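Local coordinates for Lin2634 protein (Listeria innocua, PDB 3MZO) that binds calcium ions and probably acts as an HD-domain phosphohydrolase of the 5'-deoxynucleotidase YfbR-like family, at residues Leu11-Asn16 / Ser71-Gly76; Gln43-Val48 / Ala135-Val140; Gly148-Gly153 / Glu197-Pro202. All blocks are in the same frame, centred on the assembly; numbering follows the deposited sequence.

Interaction 1: residues Leu11-Asn16 / Ser71-Gly76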
loop_
_atom_site.group_PDB
_atom_site.type_symbol
_atom_site.label_atom_id
_atom_site.label_comp_id
_atom_site.label_asym_id
_atom_site.label_seq_id
_atom_site.Cartn_x
_atom_site.Cartn_y
_atom_site.Cartn_z
ATOM N N LEU B 11 5.042 -20.452 1.760
ATOM C CA LEU B 11 6.126 -19.767 1.042
ATOM C C LEU B 11 5.668 -18.371 0.602
ATOM O O LEU B 11 6.463 -17.421 0.617
ATOM C CB LEU B 11 6.594 -20.574 -0.182
ATOM C CG LEU B 11 7.144 -21.949 0.052
ATOM C CD1 LEU B 11 7.279 -22.772 -1.305
ATOM C CD2 LEU B 11 8.434 -21.803 0.777
ATOM N N SER B 12 4.396 -18.241 0.235
ATOM C CA SER B 12 3.794 -16.935 -0.068
ATOM C C SER B 12 3.680 -15.997 1.123
ATOM O O SER B 12 3.737 -14.786 0.951
ATOM C CB SER B 12 2.407 -17.084 -0.693
ATOM O OG SER B 12 2.538 -17.488 -2.048
ATOM N N ASP B 13 3.494 -16.547 2.311
ATOM C CA ASP B 13 3.458 -15.738 3.511
ATOM C C ASP B 13 4.769 -14.990 3.769
ATOM O O ASP B 13 4.742 -13.904 4.359
ATOM C CB ASP B 13 3.077 -16.580 4.735
ATOM C CG ASP B 13 1.693 -17.262 4.571
ATOM O OD1 ASP B 13 0.898 -16.871 3.669
ATOM O OD2 ASP B 13 1.414 -18.171 5.337
ATOM N N LEU B 14 5.901 -15.558 3.339
ATOM C CA LEU B 14 7.181 -14.868 3.464
ATOM C C LEU B 14 7.318 -13.613 2.610
ATOM O O LEU B 14 8.282 -12.853 2.772
ATOM C CB LEU B 14 8.360 -15.825 3.179
ATOM C CG LEU B 14 8.610 -16.747 4.372
ATOM C CD1 LEU B 14 9.429 -17.951 3.956
ATOM C CD2 LEU B 14 9.283 -15.945 5.466
ATOM N N GLU B 15 6.371 -13.389 1.710
ATOM C CA GLU B 15 6.300 -12.176 0.939
ATOM C C GLU B 15 5.634 -11.019 1.707
ATOM O O GLU B 15 5.668 -9.866 1.249
ATOM C CB GLU B 15 5.431 -12.407 -0.303
ATOM C CG GLU B 15 5.932 -13.455 -1.226
ATOM C CD GLU B 15 4.993 -13.674 -2.442
ATOM O OE1 GLU B 15 4.011 -12.938 -2.687
ATOM O OE2 GLU B 15 5.249 -14.614 -3.156
ATOM N N ASN B 16 4.982 -11.358 2.812
ATOM C CA ASN B 16 4.261 -10.399 3.644
ATOM C C ASN B 16 4.963 -10.087 4.962
ATOM O O ASN B 16 4.380 -9.417 5.813
ATOM C CB ASN B 16 2.841 -10.932 3.916
ATOM C CG ASN B 16 1.994 -11.011 2.647
ATOM O OD1 ASN B 16 2.181 -10.220 1.709
ATOM N ND2 ASN B 16 1.066 -11.968 2.608
ATOM N N SER B 71 12.390 -19.409 8.975
ATOM C CA SER B 71 11.850 -19.314 10.347
ATOM C C SER B 71 11.249 -17.967 10.702
ATOM O O SER B 71 10.511 -17.848 11.720
ATOM C CB SER B 71 12.922 -19.687 11.385
ATOM O OG SER B 71 14.104 -18.918 11.240
ATOM N N GLU B 72 11.545 -16.943 9.899
ATOM C CA GLU B 72 10.926 -15.635 10.120
ATOM C C GLU B 72 9.396 -15.682 9.936
ATOM O O GLU B 72 8.677 -14.744 10.324
ATOM C CB GLU B 72 11.646 -14.520 9.343
ATOM C CG GLU B 72 12.928 -14.078 10.095
ATOM C CD GLU B 72 13.846 -13.136 9.316
ATOM O OE1 GLU B 72 13.348 -12.188 8.678
ATOM O OE2 GLU B 72 15.086 -13.321 9.379
ATOM N N LEU B 73 8.895 -16.805 9.414
ATOM C CA LEU B 73 7.458 -17.034 9.321
ATOM C C LEU B 73 6.784 -16.978 10.682
ATOM O O LEU B 73 5.620 -16.577 10.768
ATOM C CB LEU B 73 7.156 -18.409 8.751
ATOM C CG LEU B 73 6.626 -18.562 7.354
ATOM C CD1 LEU B 73 6.476 -20.065 7.143
ATOM C CD2 LEU B 73 5.310 -17.875 7.172
ATOM N N PHE B 74 7.502 -17.401 11.724
ATOM C CA PHE B 74 6.929 -17.494 13.090
ATOM C C PHE B 74 7.704 -16.754 14.207
ATOM O O PHE B 74 7.157 -16.535 15.284
ATOM C CB PHE B 74 6.658 -18.960 13.488
ATOM C CG PHE B 74 7.692 -19.943 13.013
ATOM C CD1 PHE B 74 8.881 -20.108 13.693
ATOM C CD2 PHE B 74 7.443 -20.741 11.912
ATOM C CE1 PHE B 74 9.818 -21.034 13.261
ATOM C CE2 PHE B 74 8.381 -21.672 11.463
ATOM C CZ PHE B 74 9.568 -21.816 12.133
ATOM N N ILE B 75 8.948 -16.356 13.959
ATOM C CA ILE B 75 9.673 -15.526 14.911
ATOM C C ILE B 75 10.642 -14.579 14.187
ATOM O O ILE B 75 11.495 -15.017 13.404
ATOM C CB ILE B 75 10.409 -16.393 15.956
ATOM C CG1 ILE B 75 11.202 -15.491 16.922
ATOM C CG2 ILE B 75 11.266 -17.467 15.240
ATOM C CD1 ILE B 75 11.638 -16.142 18.215
ATOM N N GLY B 76 10.468 -13.277 14.411
ATOM C CA GLY B 76 11.341 -12.254 13.832
ATOM C C GLY B 76 12.779 -12.339 14.294
ATOM O O GLY B 76 13.089 -12.974 15.310
#
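Leu73, the residue that meets both Asp13 and Leu14, is carried on a tight turn closed around one polar atom: Ser71 O accepts from Phe74 N at 3.0 Å and from Ile75 N at 3.1 Å. The same carbonyl oxygen lies over one face of the Phe74 ring, near its rim. Across the contact there is no hydrogen bond, and the contact is apolar. Leu14 and Leu73 cross at about a right angle, branch point to branch point, with Leu14 CG 4.0 Å from Leu73 CG. One methyl of Leu14, CD2, also rests 4.1 Å from Leu73 N, so it leans on the backbone of the turn as well as on the side chain. The other methyl contact is made by Leu73 CD2, which lies 3.5 Å from Asp13 CB. Leu73 has a chi1 of -107°, away from the staggered positions, and with it CD2 lies against Asp13. In segment 11-16 helix 4-13 is ending: Asp13 O accepts from Asn16 N at 3.0 Å, closing a type I beta turn. Glu72, beside Leu73, turns its carboxylate toward the metal centre of this HD-domain fold, about 4 Å from a bound calcium ion, and pairs with Lys79; it has been seen as a calcium ligand in this protein, though not in this chain. Around the pair, helix 31-51 supplies Val31, which touches Leu14 and Glu72, helix 87-108 backs Ser71, Phe74 and Ile75, and Tyr36 of a second subunit packs on Leu11 and Leu14.

Interaction 2: residues Gln43-Val48 / Ala135-Val140. With CA (calcium ion), chain K.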
loop_
_atom_site.group_PDB
_atom_site.type_symbol
_atom_site.label_atom_id
_atom_site.label_comp_id
_atom_site.label_asym_id
_atom_site.label_seq_id
_atom_site.Cartn_x
_atom_site.Cartn_y
_atom_site.Cartn_z
ATOM N N GLN B 43 25.587 -18.111 -4.632
ATOM C CA GLN B 43 25.886 -18.765 -5.909
ATOM C C GLN B 43 27.071 -18.106 -6.569
ATOM O O GLN B 43 27.915 -18.784 -7.149
ATOM C CB GLN B 43 24.653 -18.668 -6.819
ATOM C CG GLN B 43 24.814 -19.066 -8.306
ATOM C CD GLN B 43 23.487 -19.059 -9.022
ATOM O OE1 GLN B 43 22.779 -20.074 -9.079
ATOM N NE2 GLN B 43 23.122 -17.909 -9.545
ATOM N N PHE B 44 27.120 -16.774 -6.532
ATOM C CA PHE B 44 28.249 -16.095 -7.104
ATOM C C PHE B 44 29.524 -16.409 -6.325
ATOM O O PHE B 44 30.561 -16.711 -6.917
ATOM C CB PHE B 44 28.065 -14.586 -7.186
ATOM C CG PHE B 44 29.330 -13.884 -7.536
ATOM C CD1 PHE B 44 29.798 -13.906 -8.823
ATOM C CD2 PHE B 44 30.101 -13.267 -6.549
ATOM C CE1 PHE B 44 31.028 -13.302 -9.150
ATOM C CE2 PHE B 44 31.298 -12.652 -6.868
ATOM C CZ PHE B 44 31.758 -12.671 -8.184
ATOM N N PHE B 45 29.473 -16.344 -4.996
ATOM C CA PHE B 45 30.667 -16.666 -4.228
ATOM C C PHE B 45 31.108 -18.123 -4.417
ATOM O O PHE B 45 32.317 -18.423 -4.393
ATOM C CB PHE B 45 30.526 -16.276 -2.736
ATOM C CG PHE B 45 30.516 -14.777 -2.501
ATOM C CD1 PHE B 45 31.467 -13.947 -3.095
ATOM C CD2 PHE B 45 29.544 -14.193 -1.689
ATOM C CE1 PHE B 45 31.436 -12.569 -2.897
ATOM C CE2 PHE B 45 29.528 -12.814 -1.475
ATOM C CZ PHE B 45 30.456 -12.013 -2.085
ATOM N N GLY B 46 30.154 -19.018 -4.584
ATOM C CA GLY B 46 30.436 -20.393 -4.952
ATOM C C GLY B 46 31.331 -20.491 -6.203
ATOM O O GLY B 46 32.280 -21.284 -6.236
ATOM N N ALA B 47 31.002 -19.680 -7.214
ATOM C CA ALA B 47 31.774 -19.582 -8.448
ATOM C C ALA B 47 33.174 -19.095 -8.161
ATOM O O ALA B 47 34.143 -19.645 -8.698
ATOM C CB ALA B 47 31.059 -18.658 -9.468
ATOM N N VAL B 48 33.296 -18.102 -7.283
ATOM C CA VAL B 48 34.592 -17.560 -6.940
ATOM C C VAL B 48 35.436 -18.624 -6.249
ATOM O O VAL B 48 36.597 -18.810 -6.578
ATOM C CB VAL B 48 34.494 -16.291 -6.051
ATOM C CG1 VAL B 48 35.876 -15.879 -5.586
ATOM C CG2 VAL B 48 33.799 -15.140 -6.845
ATOM N N ALA B 135 27.249 -16.898 5.657
ATOM C CA ALA B 135 27.517 -15.778 6.556
ATOM C C ALA B 135 27.833 -14.508 5.765
ATOM O O ALA B 135 27.252 -13.452 6.042
ATOM C CB ALA B 135 28.668 -16.096 7.623
ATOM N N ILE B 136 28.716 -14.595 4.777
ATOM C CA ILE B 136 29.125 -13.388 4.087
ATOM C C ILE B 136 28.020 -12.903 3.161
ATOM O O ILE B 136 27.870 -11.692 2.980
ATOM C CB ILE B 136 30.470 -13.499 3.345
ATOM C CG1 ILE B 136 30.425 -14.550 2.234
ATOM C CG2 ILE B 136 31.630 -13.820 4.337
ATOM C CD1 ILE B 136 31.749 -14.658 1.424
ATOM N N SER B 137 27.249 -13.839 2.586
ATOM C CA SER B 137 26.207 -13.494 1.607
ATOM C C SER B 137 25.037 -12.708 2.208
ATOM O O SER B 137 24.510 -11.768 1.604
ATOM C CB SER B 137 25.703 -14.785 0.918
ATOM O OG SER B 137 26.733 -15.348 0.104
ATOM N N ASP B 138 24.626 -13.135 3.404
ATOM C CA ASP B 138 23.633 -12.447 4.216
ATOM C C ASP B 138 24.109 -11.009 4.555
ATOM O O ASP B 138 23.358 -10.040 4.406
ATOM C CB ASP B 138 23.412 -13.289 5.479
ATOM C CG ASP B 138 22.198 -12.863 6.281
ATOM O OD1 ASP B 138 21.322 -12.154 5.747
ATOM O OD2 ASP B 138 22.117 -13.266 7.465
ATOM N N LYS B 139 25.362 -10.866 4.987
ATOM C CA LYS B 139 25.905 -9.541 5.269
ATOM C C LYS B 139 26.051 -8.687 4.020
ATOM O O LYS B 139 25.864 -7.489 4.071
ATOM C CB LYS B 139 27.244 -9.611 6.018
ATOM C CG LYS B 139 27.170 -10.216 7.409
ATOM C CD LYS B 139 26.178 -9.520 8.329
ATOM C CE LYS B 139 26.119 -10.227 9.691
ATOM N NZ LYS B 139 25.368 -9.416 10.633
ATOM N N VAL B 140 26.380 -9.296 2.894
ATOM C CA VAL B 140 26.436 -8.534 1.642
ATOM C C VAL B 140 25.053 -7.973 1.320
ATOM O O VAL B 140 24.966 -6.824 0.869
ATOM C CB VAL B 140 27.011 -9.326 0.457
ATOM C CG1 VAL B 140 26.713 -8.613 -0.850
ATOM C CG2 VAL B 140 28.521 -9.541 0.651
HETATM CA CA CA K . 19.208 -13.113 6.910
HETATM O O HOH W 1 19.421 -14.551 9.107
#
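Phe45, one residue on from a Phe44 whose ring meets Phe113 of a second subunit edge-to-face, carries the whole contact from segment 43-48, reaching Ile136, Ser137 and Val140. Its CG stands anti to the carbonyl carbon (chi1 -70°), which sends the ring across the gap to the other helix. Over one face lies the Ile136 methyl CD1 in a CH-pi contact, 4.1 Å from the centroid of the Phe45 ring and 21° off its normal, displaced toward the CD2 side. Ser137 OG sits in the ring plane at the edge, 3.5 Å from Phe45 CD2; its hydrogen bond goes to Ile133 O in its own helix. Farther along the same edge Val140 CG2 approaches Phe45 CE2 at 4.0 Å. The ring thus spans two helices whose short axes pass 10.5 Å apart, their N-to-C directions at 131°, nearer antiparallel than parallel. These are helices of the HD-domain core: helix 31-51 provides His34 and helix 129-151 Asp138, and with His68 and Asp69 they form the H...HD...D metal site. Asp138, the residue after Ser137, takes no part in the packing: its OD1 binds the calcium ion at 2.6 Å, a water coordinates the same ion, also at 2.6 Å, and OD2 forms a salt bridge with Lys125.

Interaction 3: residues Gly148-Gly153 / Glu197-Pro202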
loop_
_atom_site.group_PDB
_atom_site.type_symbol
_atom_site.label_atom_id
_atom_site.label_comp_id
_atom_site.label_asym_id
_atom_site.label_seq_id
_atom_site.Cartn_x
_atom_site.Cartn_y
_atom_site.Cartn_z
ATOM N N GLY B 148 21.773 1.307 -0.039
ATOM C CA GLY B 148 20.712 1.911 -0.833
ATOM C C GLY B 148 20.064 3.042 -0.071
ATOM O O GLY B 148 19.873 4.110 -0.609
ATOM N N GLU B 149 19.741 2.805 1.195
ATOM C CA GLU B 149 19.121 3.834 2.024
ATOM C C GLU B 149 20.028 5.053 2.244
ATOM O O GLU B 149 19.579 6.207 2.169
ATOM C CB GLU B 149 18.632 3.221 3.345
ATOM C CG GLU B 149 17.510 2.150 3.133
ATOM C CD GLU B 149 16.255 2.705 2.441
ATOM O OE1 GLU B 149 15.807 3.802 2.821
ATOM O OE2 GLU B 149 15.684 2.028 1.552
ATOM N N ILE B 150 21.309 4.799 2.485
ATOM C CA ILE B 150 22.261 5.861 2.732
ATOM C C ILE B 150 22.461 6.718 1.497
ATOM O O ILE B 150 22.544 7.946 1.583
ATOM C CB ILE B 150 23.617 5.287 3.186
ATOM C CG1 ILE B 150 23.470 4.635 4.559
ATOM C CG2 ILE B 150 24.685 6.383 3.228
ATOM C CD1 ILE B 150 24.565 3.621 4.858
ATOM N N GLN B 151 22.533 6.059 0.359
ATOM C CA GLN B 151 22.607 6.708 -0.956
ATOM C C GLN B 151 21.452 7.671 -1.152
ATOM O O GLN B 151 21.640 8.762 -1.686
ATOM C CB GLN B 151 22.518 5.667 -2.065
ATOM C CG GLN B 151 23.610 5.747 -3.064
ATOM C CD GLN B 151 23.506 4.654 -4.111
ATOM O OE1 GLN B 151 23.009 3.543 -3.846
ATOM N NE2 GLN B 151 23.962 4.969 -5.321
ATOM N N LYS B 152 20.264 7.256 -0.715
ATOM C CA LYS B 152 19.044 8.075 -0.865
ATOM C C LYS B 152 18.898 9.130 0.214
ATOM O O LYS B 152 17.935 9.895 0.226
ATOM C CB LYS B 152 17.812 7.170 -0.924
ATOM C CG LYS B 152 17.772 6.234 -2.104
ATOM C CD LYS B 152 16.492 5.365 -2.026
ATOM C CE LYS B 152 16.286 4.442 -3.180
ATOM N NZ LYS B 152 17.270 3.307 -3.168
ATOM N N GLY B 153 19.878 9.199 1.108
ATOM C CA GLY B 153 19.903 10.200 2.166
ATOM C C GLY B 153 18.872 9.924 3.262
ATOM O O GLY B 153 18.361 10.843 3.864
ATOM N N GLU B 197 30.019 10.443 -3.014
ATOM C CA GLU B 197 30.934 11.408 -2.390
ATOM C C GLU B 197 30.212 12.522 -1.593
ATOM O O GLU B 197 30.877 13.359 -0.972
ATOM C CB GLU B 197 31.877 12.027 -3.435
ATOM C CG GLU B 197 31.249 13.119 -4.326
ATOM C CD GLU B 197 30.145 12.599 -5.245
ATOM O OE1 GLU B 197 30.334 11.522 -5.857
ATOM O OE2 GLU B 197 29.095 13.274 -5.361
ATOM N N LYS B 198 28.877 12.562 -1.652
ATOM C CA LYS B 198 28.052 13.445 -0.799
ATOM C C LYS B 198 27.621 12.780 0.498
ATOM O O LYS B 198 27.039 13.432 1.360
ATOM C CB LYS B 198 26.781 13.856 -1.529
ATOM C CG LYS B 198 27.050 14.588 -2.803
ATOM C CD LYS B 198 25.790 14.805 -3.592
ATOM C CE LYS B 198 26.125 15.525 -4.877
ATOM N NZ LYS B 198 24.936 15.863 -5.702
ATOM N N THR B 199 27.869 11.480 0.611
ATOM C CA THR B 199 27.558 10.709 1.795
ATOM C C THR B 199 28.856 10.581 2.569
ATOM O O THR B 199 29.914 11.011 2.094
ATOM C CB THR B 199 27.088 9.289 1.421
ATOM O OG1 THR B 199 28.235 8.473 1.139
ATOM C CG2 THR B 199 26.166 9.314 0.180
ATOM N N GLU B 200 28.795 9.955 3.737
ATOM C CA GLU B 200 30.008 9.707 4.516
ATOM C C GLU B 200 30.591 8.310 4.255
ATOM O O GLU B 200 31.568 7.915 4.911
ATOM C CB GLU B 200 29.731 9.914 6.009
ATOM C CG GLU B 200 28.803 8.883 6.639
ATOM C CD GLU B 200 28.002 9.452 7.810
ATOM O OE1 GLU B 200 28.605 10.101 8.690
ATOM O OE2 GLU B 200 26.769 9.254 7.843
ATOM N N LEU B 201 30.028 7.584 3.279
ATOM C CA LEU B 201 30.443 6.200 3.019
ATOM C C LEU B 201 31.920 6.063 2.670
ATOM O O LEU B 201 32.591 5.177 3.221
ATOM C CB LEU B 201 29.560 5.525 1.945
ATOM C CG LEU B 201 28.079 5.280 2.337
ATOM C CD1 LEU B 201 27.244 4.806 1.173
ATOM C CD2 LEU B 201 27.967 4.298 3.498
ATOM N N PRO B 202 32.447 6.947 1.791
ATOM C CA PRO B 202 33.883 6.882 1.492
ATOM C C PRO B 202 34.767 6.866 2.742
ATOM O O PRO B 202 35.578 5.953 2.930
ATOM C CB PRO B 202 34.126 8.146 0.651
ATOM C CG PRO B 202 32.785 8.409 -0.021
ATOM C CD PRO B 202 31.765 8.002 1.004
#
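Thr199 is the first residue of segment 197-202 to meet Ile150, and it does so with its carbon side. Thr199 CB lies 4.2 Å from Ile150 CG2, and its methyl, Thr199 CG2, comes to 4.1 Å from Ile150 O. The hydroxyl is used within its own stretch of chain. With OG1 between the backbone N and the carbonyl carbon (chi1 80°), it takes a hydrogen bond from Leu201 N, 2.9 Å from Thr199 OG1 and fairly straight at 160°; this is an ST turn, and Ile196 O is a second partner of the same hydroxyl. Glu200 follows at the N-cap position of helix 201-211, its carboxylate making a long, weak ion pair with Lys194 of a fifth subunit. The turn leads into helix 201-211, whose first residue meets the end of helix 129-151; that helix stops in a Schellman motif, where Gly153 takes a positive phi and its N bonds back to Ile150 O at 3.0 Å. Leu201, the first residue of the new helix, makes the main apolar contact. It meets the Ile150 side chain at a slant, each branch of Ile150 against its own methyl: Leu201 CD1 is 3.6 Å from Ile150 CG2, and Leu201 CD2 is 3.7 Å from Ile150 CD1. Leu201 O receives the hydroxyl of Thr205 one turn on, and Tyr163 of helix 158-172 touches both Leu201 and Ile150.

Overall arrangement
Interactions 1 and 2 lie on opposite sides of the chain's centre, their centres about 22 Å apart, yet both border the metal centre: Asp138 is a calcium ligand, and Glu72, about 4 Å from a bound calcium ion, has been seen to bind a second one. Helix 31-51 links them, since it contains segment 43-48 and its start, at Val31 and Ala32, meets interaction 1. Both touch the second subunit. Interaction 3 is away from the metal, at the far end of helix 129-151, whose earlier part serves interaction 2; the centres of interactions 2 and 3 are about 23 Å apart, their nearest atoms about 9 Å. Between the centres of interactions 1 and 3 it is about 30 Å.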